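Local coordinates for cystathionine beta-lyase family protein, YNBB B.subtilis ortholog (Clostridium acetobutylicum, PDB 3HVY), which probably acts as a pyridoxal phosphate-dependent lyase on sulfur-containing amino acids, related to methionine gamma-lyase, and is putatively linked to aluminium resistance, at residues 110-115 and 265-270; 117-122 and 177-182; 183-188 and 330-335; 350-355 and 419-424. All blocks are in the same frame, centred on the assembly; numbering follows the deposited sequence. Where two conformers were deposited one is given.

Interaction 1: residues 110-115 and 265-270; sequences FGNLRP and TQATFR. With EDO (1,2-ethanediol), chain S.
A cation-pi stack of Arg270 on Phe110 marks a helix-helix contact at the subunit interface, where the end of helix 101-111 meets helix 261-271. The Arg270 guanidinium lies nearly flat on the ring, the planes 15° apart and CZ 4.0 Å from the centroid of Phe110, with NH1 over the ring centre. An ethanediol molecule, probably from the crystallisation liquor, sits at the guanidinium edge and takes a weak bond from NH1, while NH2 binds Thr272 O of the second subunit. Beside the stack the backbones come close: Gly111 CA lies 4.2 Å from Ala267 CA, and Gly111 O rests against Gln266 CB at 3.3 Å. Farther along, Arg114 NH2 donates to Gln266 OE1 at 2.9 Å; the oxygen lies in the guanidinium plane of Arg114, while NH2 stands above the amide plane of Gln266. Arg114 NH1 turns back to Gly111 O at 2.8 Å, which fixes the guanidinium against the helix end. Glu147 of the second subunit makes a salt bridge with Arg114 NH2, and Gln266 NE2 reaches Lys141 O there. Each of these polar side chains thus serves both its own chain and the interface, and Glu147 probably offsets the Arg114 charge.

Interaction 2: residues 117-122 and 177-182; sequences DTMMSI and IKLIHI
Met119 and Leu179 lie side by side and point the same way from two neighbouring parallel strands, 118-121 and 177-182, of the central sheet of this pyridoxal phosphate-dependent fold. Met119, a selenomethionine, has CG anti to its backbone N (chi1 172°) and runs on extended; its CG passes Leu179 CD2 at 4.0 Å, and its CE reaches His181, 3.6 Å from CB, by crossing the histidine obliquely. On this same face Ser121 OG comes up to the edge of the His181 ring, in its plane, and is hydrogen-bonded to ND1 at 2.7 Å. The other face is mostly apolar, Thr118 apart, whose OG1 bonds Ser176 OG. Selenomethionine Met120 lies alongside Ile180, its chain bending at chi3 (63°) to set CE 3.9 Å from Ile180 CD1, while its SE meets Ile177 CD1 obliquely. Farther on, Ile122 CD1 touches both Ile180 CG2 and Ile182 CG1, each at 3.8 Å. Helices 164-173 and 196-207 cover this side through Val167, Ile202 and Ile206. At the start, Asp117 crosses the Lys178 chain at about a right angle, its carboxylate against the lysine CG, and OD2 binds Arg114 N. Between these layers Met120 N bonds Leu179 O and His181 N bonds Met120 O (2.8 Å). A beta bulge shifts the register between Thr118 and Met119: Thr118 O takes Lys178 N at 2.9 Å and Leu179 N is left buried without a partner. The in-plane bond between ND1 and Ser121 OG, itself held by Tyr152 OH, probably helps to set the rotation of the buried imidazole, a polar pair among mainly apolar neighbours.

Interaction 3: residues 183-188 and 330-335; sequences QRSTGY and RTDIIQ
Thr331 OG1 is gripped side-on by Arg184, whose NE and NH2 each donate to it at 3.1 Å, with the oxygen close to the guanidinium plane. The arginine gets there fully stretched, CG anti to the backbone N (chi1 178°) and the rest of the chain extended, so the group is delivered straight out from the loop after strand 177-183. Thr331 O lies near the same group, 2.9 Å from Arg184 NH2, obliquely to its plane. Glu226 OE2 is a further partner of the threonine hydroxyl, and the arginine's NH1 meets Glu229 in a salt bridge and Asn219 in a hydrogen bond. One residue on, Ser185 OG donates to Asp332 OD2 at 2.7 Å, approaching from above the carboxylate plane, 42° out of it. Ser193 OG shares that oxygen and also bonds Thr186 N, which ties the loop to itself. The other oxygen, Asp332 OD1, accepts from Ile334 N at 3.0 Å: an Asx turn that leads into strand 334-338. Ile334 CG1 then comes to rest 3.9 Å from Ser185 OG. The contact thus joins the loop at the end of a central-sheet strand to the entry of the antiparallel C-terminal sheet, close to the active site, because Ile333 touches Asn245, next to Lys244, the lysine that carries the pyridoxal phosphate. Two bonds to one hydroxyl help to fix the rotation of the Arg184 guanidinium, and the salt bridge to Glu229 would probably favour keeping it charged in this buried place; Glu226 near by may add to this.

Interaction 4: residues 350-355 and 419-424; sequences KGIQTA and LIALSK
Ile420 meets Gly351, Thr354 and Ala355 where two helices of the C-terminal part of the fold, 342-354 and 411-422, pack through small residues, Gly351 CA lying 4.2 Å from Ala421 CA. From CB the isoleucine forks. CG2, anti to the backbone N, drops onto helix 342-354 and touches Thr354 OG1 at 3.7 Å and Gly351 O at 3.8 Å. The other branch continues through CG1, on the side of the backbone N (chi1 -70°), and chi2 of 160° stretches CD1 out to the turn that ends that helix; there it lies 3.7 Å from Ala355 CB and also brushes Ala355 CA. The two branches thus meet the last turn at two places, Thr354 with Gly351 O and Ala355. Next along helix 411-422, Ala421 puts its CB 3.8 Å from Ile352 CD1, which swings back toward it although the isoleucine starts out pointing away; Phe348 also touches Ala421. Beyond, Lys424 lays its aliphatic chain over Gly351, CD 4.0 Å from the glycine CA, and its NZ ends near Lys350 CB at 3.6 Å. Asp347, one turn before Gly351, also touches the Lys424 side chain. No hydrogen bond crosses between the segments: the contact is made largely by methyl and methylene groups, while Thr354 and Ser423 spend their hydroxyls on carbonyls of their own segments. Outside, Ala355 O is bonded to His413 NE2, which ties the residue after helix 342-354 to helix 411-422. At Gly351 O, Thr354 OG1 donates at 2.7 Å while Ala355 N comes to the same oxygen from the same face of its plane.

In the fold
The four contacts run from the subunit interface to the far end of the chain. Interactions 1 and 2 touch, their centres 14 Å apart: Leu113 CD1 packs on Met119 CB at 4.0 Å, so the loop after helix 101-111 rests on the central sheet. Strand 177-183 of interaction 2 leads straight into the loop of interaction 3, 20 Å away between centres, which reaches the surroundings of Lys244 and its cofactor. Interaction 3 in turn opens strand 334-338, followed in the chain by helix 342-354 of interaction 4, nearest atoms about 10 Å apart. Interactions 1 and 4 lie on opposite sides of the chain's centre, 44 Å between centres.

Interaction 1: residues 110-115 and 265-270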
loop_
_atom_site.group_PDB
_atom_site.type_symbol
_atom_site.label_atom_id
_atom_site.label_comp_id
_atom_site.label_asym_id
_atom_site.label_seq_id
_atom_site.Cartn_x
_atom_site.Cartn_y
_atom_site.Cartn_z
ATOM N N PHE D 110 28.503 11.571 -6.771
ATOM C CA PHE D 110 29.082 10.462 -7.512
ATOM C C PHE D 110 28.808 10.600 -8.988
ATOM O O PHE D 110 29.698 10.482 -9.802
ATOM C CB PHE D 110 28.582 9.105 -7.032
ATOM C CG PHE D 110 29.403 8.511 -5.944
ATOM C CD1 PHE D 110 30.597 7.884 -6.234
ATOM C CD2 PHE D 110 28.980 8.569 -4.622
ATOM C CE1 PHE D 110 31.403 7.336 -5.215
ATOM C CE2 PHE D 110 29.800 8.033 -3.590
ATOM C CZ PHE D 110 30.998 7.411 -3.906
ATOM N N GLY D 111 27.576 10.895 -9.338
ATOM C CA GLY D 111 27.242 10.955 -10.744
ATOM C C GLY D 111 27.995 11.977 -11.563
ATOM O O GLY D 111 28.230 11.770 -12.775
ATOM N N ASN D 112 28.395 13.060 -10.912
ATOM C CA ASN D 112 29.009 14.198 -11.586
ATOM C C ASN D 112 30.498 14.344 -11.375
ATOM O O ASN D 112 31.079 15.385 -11.650
ATOM C CB ASN D 112 28.202 15.456 -11.230
ATOM C CG ASN D 112 26.860 15.508 -11.974
ATOM O OD1 ASN D 112 26.867 15.703 -13.168
ATOM N ND2 ASN D 112 25.698 15.278 -11.275
ATOM N N LEU D 113 31.127 13.265 -10.926
ATOM C CA LEU D 113 32.558 13.225 -10.660
ATOM C C LEU D 113 33.161 11.944 -11.220
ATOM O O LEU D 113 32.518 10.899 -11.265
ATOM C CB LEU D 113 32.851 13.292 -9.153
ATOM C CG LEU D 113 32.577 14.688 -8.583
ATOM C CD1 LEU D 113 32.375 14.638 -7.072
ATOM C CD2 LEU D 113 33.634 15.718 -9.017
ATOM N N ARG D 114 34.421 12.050 -11.624
ATOM C CA ARG D 114 35.184 10.950 -12.190
ATOM C C ARG D 114 36.597 10.938 -11.605
ATOM O O ARG D 114 37.054 11.909 -10.976
ATOM C CB ARG D 114 35.278 11.096 -13.719
ATOM C CG ARG D 114 33.907 11.076 -14.442
ATOM C CD ARG D 114 33.195 9.735 -14.395
ATOM N NE ARG D 114 32.051 9.760 -15.319
ATOM C CZ ARG D 114 30.809 10.110 -15.002
ATOM N NH1 ARG D 114 30.503 10.450 -13.776
ATOM N NH2 ARG D 114 29.851 10.116 -15.932
ATOM N N PRO D 115 37.288 9.827 -11.785
ATOM C CA PRO D 115 38.638 9.784 -11.256
ATOM C C PRO D 115 39.500 10.938 -11.777
ATOM O O PRO D 115 39.462 11.256 -12.978
ATOM C CB PRO D 115 39.155 8.425 -11.769
ATOM C CG PRO D 115 37.930 7.615 -12.008
ATOM C CD PRO D 115 36.899 8.566 -12.452
ATOM N N THR D 265 20.687 13.956 -15.032
ATOM C CA THR D 265 20.784 12.684 -15.726
ATOM C C THR D 265 21.989 11.854 -15.273
ATOM O O THR D 265 21.871 10.618 -15.093
ATOM C CB THR D 265 20.828 12.883 -17.205
ATOM O OG1 THR D 265 19.563 13.363 -17.587
ATOM C CG2 THR D 265 21.112 11.562 -17.972
ATOM N N GLN D 266 23.151 12.485 -15.095
ATOM C CA GLN D 266 24.299 11.714 -14.624
ATOM C C GLN D 266 24.063 11.085 -13.222
ATOM O O GLN D 266 24.551 9.963 -12.908
ATOM C CB GLN D 266 25.565 12.521 -14.644
ATOM C CG GLN D 266 26.178 12.808 -16.038
ATOM C CD GLN D 266 26.401 11.559 -16.888
ATOM O OE1 GLN D 266 27.084 10.608 -16.492
ATOM N NE2 GLN D 266 25.817 11.568 -18.070
ATOM N N ALA D 267 23.415 11.850 -12.357
ATOM C CA ALA D 267 23.040 11.378 -11.038
ATOM C C ALA D 267 22.145 10.172 -11.145
ATOM O O ALA D 267 22.295 9.227 -10.354
ATOM C CB ALA D 267 22.343 12.498 -10.220
ATOM N N THR D 268 21.191 10.182 -12.090
ATOM C CA THR D 268 20.304 9.025 -12.212
ATOM C C THR D 268 21.046 7.698 -12.501
ATOM O O THR D 268 20.545 6.619 -12.153
ATOM C CB THR D 268 19.177 9.188 -13.244
ATOM O OG1 THR D 268 19.747 9.192 -14.550
ATOM C CG2 THR D 268 18.306 10.481 -12.973
ATOM N N PHE D 269 22.171 7.759 -13.187
ATOM C CA PHE D 269 22.956 6.553 -13.530
ATOM C C PHE D 269 23.662 5.991 -12.330
ATOM O O PHE D 269 24.007 4.783 -12.306
ATOM C CB PHE D 269 23.969 6.809 -14.658
ATOM C CG PHE D 269 23.343 7.214 -15.977
ATOM C CD1 PHE D 269 22.198 6.601 -16.447
ATOM C CD2 PHE D 269 23.936 8.201 -16.760
ATOM C CE1 PHE D 269 21.632 6.974 -17.668
ATOM C CE2 PHE D 269 23.374 8.579 -17.970
ATOM C CZ PHE D 269 22.237 7.956 -18.425
ATOM N N ARG D 270 23.924 6.850 -11.340
ATOM C CA ARG D 270 24.425 6.387 -10.035
ATOM C C ARG D 270 23.312 5.793 -9.171
ATOM O O ARG D 270 23.520 4.828 -8.414
ATOM C CB ARG D 270 25.056 7.533 -9.276
ATOM C CG ARG D 270 25.267 7.271 -7.802
ATOM C CD ARG D 270 26.269 6.155 -7.528
ATOM N NE ARG D 270 26.172 5.784 -6.107
ATOM C CZ ARG D 270 27.178 5.297 -5.403
ATOM N NH1 ARG D 270 28.356 5.117 -5.961
ATOM N NH2 ARG D 270 27.016 4.993 -4.128
HETATM C C1 EDO S . 30.614 5.393 -8.538
HETATM O O1 EDO S . 29.354 5.915 -8.966
HETATM C C2 EDO S . 30.678 3.975 -9.010
HETATM O O2 EDO S . 30.252 3.064 -7.976
#

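Interaction 2: residues 117-122 and 177-182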
loop_
_atom_site.group_PDB
_atom_site.type_symbol
_atom_site.label_atom_id
_atom_site.label_comp_id
_atom_site.label_asym_id
_atom_site.label_seq_id
_atom_site.Cartn_x
_atom_site.Cartn_y
_atom_site.Cartn_z
ATOM N N ASP D 117 39.165 13.949 -10.952
ATOM C CA ASP D 117 38.423 15.168 -10.729
ATOM C C ASP D 117 38.589 15.559 -9.258
ATOM O O ASP D 117 38.863 14.718 -8.408
ATOM C CB ASP D 117 36.923 14.998 -10.945
ATOM C CG ASP D 117 36.509 14.898 -12.390
ATOM O OD1 ASP D 117 37.325 15.119 -13.283
ATOM O OD2 ASP D 117 35.297 14.667 -12.618
ATOM N N THR D 118 38.464 16.854 -8.978
ATOM C CA THR D 118 38.429 17.346 -7.605
ATOM C C THR D 118 37.079 17.940 -7.244
ATOM O O THR D 118 36.495 18.694 -8.023
ATOM C CB THR D 118 39.494 18.380 -7.345
ATOM O OG1 THR D 118 40.776 17.835 -7.654
ATOM C CG2 THR D 118 39.448 18.819 -5.876
HETATM N N MSE D 119 36.586 17.565 -6.063
HETATM C CA MSE D 119 35.383 18.120 -5.440
HETATM C C MSE D 119 35.843 19.101 -4.355
HETATM O O MSE D 119 36.775 18.811 -3.600
HETATM C CB MSE D 119 34.565 17.013 -4.764
HETATM C CG MSE D 119 33.422 17.504 -3.948
HETATM SE SE MSE D 119 32.562 16.055 -2.917
HETATM C CE MSE D 119 31.409 17.202 -1.777
HETATM N N MSE D 120 35.179 20.250 -4.253
HETATM C CA MSE D 120 35.597 21.233 -3.272
HETATM C C MSE D 120 34.432 21.741 -2.478
HETATM O O MSE D 120 33.461 22.274 -3.049
HETATM C CB MSE D 120 36.368 22.396 -3.924
HETATM C CG MSE D 120 36.878 23.468 -2.889
HETATM SE SE MSE D 120 38.050 24.821 -3.607
HETATM C CE MSE D 120 36.760 25.608 -4.849
ATOM N N SER D 121 34.505 21.523 -1.167
ATOM C CA SER D 121 33.496 22.007 -0.237
ATOM C C SER D 121 33.932 23.410 0.206
ATOM O O SER D 121 35.088 23.615 0.598
ATOM C CB SER D 121 33.362 21.102 0.995
ATOM O OG SER D 121 32.730 19.888 0.671
ATOM N N ILE D 122 33.024 24.365 0.152
ATOM C CA ILE D 122 33.395 25.726 0.471
ATOM C C ILE D 122 32.802 26.339 1.763
ATOM O O ILE D 122 33.157 27.468 2.116
ATOM C CB ILE D 122 33.250 26.667 -0.719
ATOM C CG1 ILE D 122 31.774 26.835 -1.103
ATOM C CG2 ILE D 122 34.152 26.197 -1.907
ATOM C CD1 ILE D 122 31.524 28.010 -2.114
ATOM N N ILE D 177 39.235 21.005 -10.558
ATOM C CA ILE D 177 38.067 21.206 -9.700
ATOM C C ILE D 177 36.830 21.219 -10.557
ATOM O O ILE D 177 36.609 22.170 -11.284
ATOM C CB ILE D 177 38.107 22.506 -8.906
ATOM C CG1 ILE D 177 39.274 22.506 -7.923
ATOM C CG2 ILE D 177 36.787 22.672 -8.130
ATOM C CD1 ILE D 177 39.516 23.864 -7.224
ATOM N N LYS D 178 36.010 20.174 -10.481
ATOM C CA LYS D 178 34.831 20.088 -11.347
ATOM C C LYS D 178 33.496 20.419 -10.682
ATOM O O LYS D 178 32.496 20.724 -11.366
ATOM C CB LYS D 178 34.743 18.675 -11.923
ATOM C CG LYS D 178 36.016 18.174 -12.643
ATOM C CD LYS D 178 36.458 19.056 -13.802
ATOM C CE LYS D 178 37.626 18.439 -14.547
ATOM N NZ LYS D 178 37.727 19.137 -15.817
ATOM N N LEU D 179 33.483 20.376 -9.359
ATOM C CA LEU D 179 32.260 20.535 -8.582
ATOM C C LEU D 179 32.585 21.236 -7.293
ATOM O O LEU D 179 33.556 20.907 -6.615
ATOM C CB LEU D 179 31.636 19.162 -8.299
ATOM C CG LEU D 179 30.277 19.159 -7.573
ATOM C CD1 LEU D 179 29.465 17.976 -8.043
ATOM C CD2 LEU D 179 30.440 19.148 -6.031
ATOM N N ILE D 180 31.796 22.254 -7.015
ATOM C CA ILE D 180 31.813 23.002 -5.775
ATOM C C ILE D 180 30.534 22.621 -5.018
ATOM O O ILE D 180 29.402 22.661 -5.572
ATOM C CB ILE D 180 31.875 24.515 -6.056
ATOM C CG1 ILE D 180 33.307 24.890 -6.489
ATOM C CG2 ILE D 180 31.406 25.353 -4.866
ATOM C CD1 ILE D 180 33.497 26.338 -6.765
ATOM N N HIS D 181 30.750 22.239 -3.773
ATOM C CA HIS D 181 29.712 21.827 -2.854
ATOM C C HIS D 181 29.440 22.907 -1.802
ATOM O O HIS D 181 30.349 23.324 -1.084
ATOM C CB HIS D 181 30.146 20.500 -2.236
ATOM C CG HIS D 181 29.433 20.152 -0.962
ATOM N ND1 HIS D 181 30.094 20.042 0.237
ATOM C CD2 HIS D 181 28.128 19.922 -0.697
ATOM C CE1 HIS D 181 29.221 19.742 1.186
ATOM N NE2 HIS D 181 28.015 19.698 0.648
ATOM N N ILE D 182 28.204 23.412 -1.796
ATOM C CA ILE D 182 27.734 24.376 -0.804
ATOM C C ILE D 182 26.695 23.637 0.055
ATOM O O ILE D 182 25.810 22.992 -0.462
ATOM C CB ILE D 182 27.086 25.597 -1.458
ATOM C CG1 ILE D 182 28.117 26.302 -2.368
ATOM C CG2 ILE D 182 26.475 26.555 -0.397
ATOM C CD1 ILE D 182 27.577 27.505 -3.178
#

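Interaction 3: residues 183-188 and 330-335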
loop_
_atom_site.group_PDB
_atom_site.type_symbol
_atom_site.label_atom_id
_atom_site.label_comp_id
_atom_site.label_asym_id
_atom_site.label_seq_id
_atom_site.Cartn_x
_atom_site.Cartn_y
_atom_site.Cartn_z
ATOM N N GLN D 183 26.835 23.710 1.364
ATOM C CA GLN D 183 25.781 23.216 2.298
ATOM C C GLN D 183 24.944 24.435 2.790
ATOM O O GLN D 183 25.473 25.349 3.420
ATOM C CB GLN D 183 26.475 22.542 3.455
ATOM C CG GLN D 183 25.571 21.833 4.419
ATOM C CD GLN D 183 26.360 21.023 5.421
ATOM O OE1 GLN D 183 27.176 20.167 5.042
ATOM N NE2 GLN D 183 26.115 21.268 6.720
ATOM N N ARG D 184 23.649 24.448 2.502
ATOM C CA ARG D 184 22.786 25.562 2.900
ATOM C C ARG D 184 22.571 25.606 4.421
ATOM O O ARG D 184 22.793 26.632 5.067
ATOM C CB ARG D 184 21.455 25.459 2.163
ATOM C CG ARG D 184 20.448 26.524 2.525
ATOM C CD ARG D 184 19.211 26.422 1.584
ATOM N NE ARG D 184 18.219 27.404 1.938
ATOM C CZ ARG D 184 17.049 27.548 1.310
ATOM N NH1 ARG D 184 16.713 26.759 0.291
ATOM N NH2 ARG D 184 16.208 28.465 1.726
ATOM N N SER D 185 22.139 24.479 4.985
ATOM C CA SER D 185 21.901 24.367 6.422
ATOM C C SER D 185 23.184 24.032 7.204
ATOM O O SER D 185 23.906 23.102 6.856
ATOM C CB SER D 185 20.828 23.297 6.663
ATOM O OG SER D 185 20.490 23.209 8.020
ATOM N N THR D 186 23.487 24.798 8.247
ATOM C CA THR D 186 24.649 24.519 9.089
ATOM C C THR D 186 24.424 23.160 9.742
ATOM O O THR D 186 23.286 22.742 9.994
ATOM C CB THR D 186 24.726 25.552 10.258
ATOM O OG1 THR D 186 24.772 26.877 9.718
ATOM C CG2 THR D 186 25.891 25.280 11.230
ATOM N N GLY D 187 25.459 22.433 10.068
ATOM C CA GLY D 187 25.110 21.226 10.855
ATOM C C GLY D 187 25.141 21.491 12.366
ATOM O O GLY D 187 24.463 22.368 12.914
ATOM N N TYR D 188 25.976 20.728 13.044
ATOM C CA TYR D 188 26.132 20.908 14.455
ATOM C C TYR D 188 27.175 21.980 14.706
ATOM O O TYR D 188 28.309 21.667 15.039
ATOM C CB TYR D 188 26.569 19.606 15.125
ATOM C CG TYR D 188 25.507 18.544 15.255
ATOM C CD1 TYR D 188 24.151 18.870 15.308
ATOM C CD2 TYR D 188 25.869 17.210 15.409
ATOM C CE1 TYR D 188 23.197 17.906 15.462
ATOM C CE2 TYR D 188 24.916 16.223 15.573
ATOM C CZ TYR D 188 23.580 16.575 15.604
ATOM O OH TYR D 188 22.632 15.596 15.768
ATOM N N ARG D 330 14.938 33.532 8.473
ATOM C CA ARG D 330 15.377 32.172 8.298
ATOM C C ARG D 330 15.565 31.695 6.863
ATOM O O ARG D 330 14.971 32.215 5.903
ATOM C CB ARG D 330 14.380 31.253 9.017
ATOM C CG ARG D 330 14.089 31.633 10.477
ATOM C CD ARG D 330 15.336 31.800 11.228
ATOM N NE ARG D 330 15.225 32.316 12.613
ATOM C CZ ARG D 330 15.138 31.529 13.683
ATOM N NH1 ARG D 330 15.045 30.229 13.546
ATOM N NH2 ARG D 330 15.125 32.042 14.898
ATOM N N THR D 331 16.440 30.706 6.754
ATOM C CA THR D 331 16.648 30.021 5.513
ATOM C C THR D 331 16.377 28.541 5.613
ATOM O O THR D 331 16.207 27.864 4.564
ATOM C CB THR D 331 18.074 30.274 4.982
ATOM O OG1 THR D 331 18.093 29.976 3.595
ATOM C CG2 THR D 331 19.122 29.426 5.695
ATOM N N ASP D 332 16.388 28.005 6.854
ATOM C CA ASP D 332 15.999 26.636 7.114
ATOM C C ASP D 332 15.118 26.566 8.378
ATOM O O ASP D 332 14.781 27.592 8.947
ATOM C CB ASP D 332 17.207 25.711 7.165
ATOM C CG ASP D 332 18.088 25.984 8.337
ATOM O OD1 ASP D 332 17.559 26.507 9.324
ATOM O OD2 ASP D 332 19.290 25.665 8.296
ATOM N N ILE D 333 14.713 25.364 8.753
ATOM C CA ILE D 333 13.800 25.151 9.892
ATOM C C ILE D 333 14.499 24.852 11.229
ATOM O O ILE D 333 13.846 24.554 12.225
ATOM C CB ILE D 333 12.750 24.028 9.626
ATOM C CG1 ILE D 333 13.406 22.683 9.352
ATOM C CG2 ILE D 333 11.787 24.394 8.455
ATOM C CD1 ILE D 333 12.454 21.480 9.467
ATOM N N ILE D 334 15.806 24.976 11.263
ATOM C CA ILE D 334 16.560 24.585 12.443
ATOM C C ILE D 334 16.719 25.730 13.450
ATOM O O ILE D 334 16.908 26.876 13.047
ATOM C CB ILE D 334 17.979 24.147 12.079
ATOM C CG1 ILE D 334 17.969 23.075 10.978
ATOM C CG2 ILE D 334 18.743 23.664 13.341
ATOM C CD1 ILE D 334 17.105 21.916 11.302
ATOM N N GLN D 335 16.661 25.387 14.759
ATOM C CA GLN D 335 16.876 26.328 15.828
ATOM C C GLN D 335 17.854 25.701 16.782
ATOM O O GLN D 335 17.623 24.585 17.235
ATOM C CB GLN D 335 15.608 26.596 16.633
ATOM C CG GLN D 335 15.766 27.692 17.693
ATOM C CD GLN D 335 16.261 29.006 17.096
ATOM O OE1 GLN D 335 15.676 29.496 16.147
ATOM N NE2 GLN D 335 17.325 29.590 17.675
#

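Interaction 4: residues 350-355 and 419-424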
loop_
_atom_site.group_PDB
_atom_site.type_symbol
_atom_site.label_atom_id
_atom_site.label_comp_id
_atom_site.label_asym_id
_atom_site.label_seq_id
_atom_site.Cartn_x
_atom_site.Cartn_y
_atom_site.Cartn_z
ATOM N N LYS D 350 14.683 15.393 26.241
ATOM C CA LYS D 350 13.725 14.423 26.773
ATOM C C LYS D 350 12.306 15.016 26.853
ATOM O O LYS D 350 11.305 14.324 26.607
ATOM C CB LYS D 350 14.169 13.915 28.140
ATOM C CG LYS D 350 15.326 12.920 28.109
ATOM C CD LYS D 350 15.763 12.600 29.572
ATOM C CE LYS D 350 16.738 11.427 29.711
ATOM N NZ LYS D 350 16.100 10.096 30.108
ATOM N N GLY D 351 12.210 16.292 27.175
ATOM C CA GLY D 351 10.920 16.942 27.248
ATOM C C GLY D 351 10.272 16.997 25.880
ATOM O O GLY D 351 9.061 16.826 25.771
ATOM N N ILE D 352 11.080 17.210 24.834
ATOM C CA ILE D 352 10.568 17.229 23.475
ATOM C C ILE D 352 9.965 15.868 23.151
ATOM O O ILE D 352 8.864 15.788 22.638
ATOM C CB ILE D 352 11.639 17.628 22.424
ATOM C CG1 ILE D 352 12.025 19.098 22.607
ATOM C CG2 ILE D 352 11.084 17.431 20.946
ATOM C CD1 ILE D 352 10.905 20.113 22.409
ATOM N N GLN D 353 10.671 14.804 23.501
ATOM C CA GLN D 353 10.163 13.448 23.298
ATOM C C GLN D 353 8.836 13.263 24.035
ATOM O O GLN D 353 7.859 12.743 23.488
ATOM C CB GLN D 353 11.186 12.397 23.771
ATOM C CG GLN D 353 10.786 10.906 23.511
ATOM C CD GLN D 353 10.942 10.483 22.070
ATOM O OE1 GLN D 353 11.852 10.922 21.396
ATOM N NE2 GLN D 353 10.093 9.575 21.615
ATOM N N THR D 354 8.777 13.745 25.257
ATOM C CA THR D 354 7.554 13.586 26.018
ATOM C C THR D 354 6.418 14.410 25.449
ATOM O O THR D 354 5.257 14.091 25.724
ATOM C CB THR D 354 7.724 13.926 27.529
ATOM O OG1 THR D 354 7.856 15.314 27.674
ATOM C CG2 THR D 354 8.929 13.293 28.122
ATOM N N ALA D 355 6.724 15.458 24.652
ATOM C CA ALA D 355 5.671 16.259 23.982
ATOM C C ALA D 355 5.252 15.676 22.640
ATOM O O ALA D 355 4.489 16.320 21.892
ATOM C CB ALA D 355 6.181 17.678 23.711
ATOM N N LEU D 419 7.038 24.562 25.418
ATOM C CA LEU D 419 6.575 24.878 26.739
ATOM C C LEU D 419 6.785 23.671 27.655
ATOM O O LEU D 419 7.257 23.831 28.792
ATOM C CB LEU D 419 5.101 25.283 26.759
ATOM C CG LEU D 419 4.678 26.479 25.910
ATOM C CD1 LEU D 419 3.179 26.776 26.153
ATOM C CD2 LEU D 419 5.574 27.723 26.176
ATOM N N ILE D 420 6.457 22.480 27.160
ATOM C CA ILE D 420 6.662 21.285 27.948
ATOM C C ILE D 420 8.141 21.111 28.239
ATOM O O ILE D 420 8.536 20.954 29.376
ATOM C CB ILE D 420 6.097 20.026 27.254
ATOM C CG1 ILE D 420 4.583 20.096 27.272
ATOM C CG2 ILE D 420 6.571 18.753 27.958
ATOM C CD1 ILE D 420 3.913 19.195 26.212
ATOM N N ALA D 421 8.969 21.205 27.219
ATOM C CA ALA D 421 10.398 21.090 27.422
ATOM C C ALA D 421 10.965 22.177 28.375
ATOM O O ALA D 421 11.755 21.884 29.287
ATOM C CB ALA D 421 11.108 21.117 26.071
ATOM N N LEU D 422 10.584 23.437 28.160
ATOM C CA LEU D 422 11.089 24.539 28.985
ATOM C C LEU D 422 10.688 24.401 30.464
ATOM O O LEU D 422 11.448 24.782 31.353
ATOM C CB LEU D 422 10.592 25.878 28.422
ATOM C CG LEU D 422 11.012 27.168 29.162
ATOM C CD1 LEU D 422 12.537 27.254 29.417
ATOM C CD2 LEU D 422 10.481 28.440 28.404
ATOM N N SER D 423 9.497 23.859 30.704
ATOM C CA SER D 423 8.975 23.657 32.064
ATOM C C SER D 423 9.732 22.569 32.821
ATOM O O SER D 423 9.462 22.327 33.991
ATOM C CB SER D 423 7.493 23.323 32.022
ATOM O OG SER D 423 6.742 24.400 31.485
ATOM N N LYS D 424 10.634 21.882 32.136
ATOM C CA LYS D 424 11.582 21.004 32.798
ATOM C C LYS D 424 12.865 21.731 33.234
ATOM O O LYS D 424 13.672 21.167 33.945
ATOM C CB LYS D 424 11.932 19.834 31.907
ATOM C CG LYS D 424 10.703 19.121 31.358
ATOM C CD LYS D 424 10.845 17.655 31.219
ATOM C CE LYS D 424 12.330 17.232 31.201
ATOM N NZ LYS D 424 12.663 15.832 30.767
#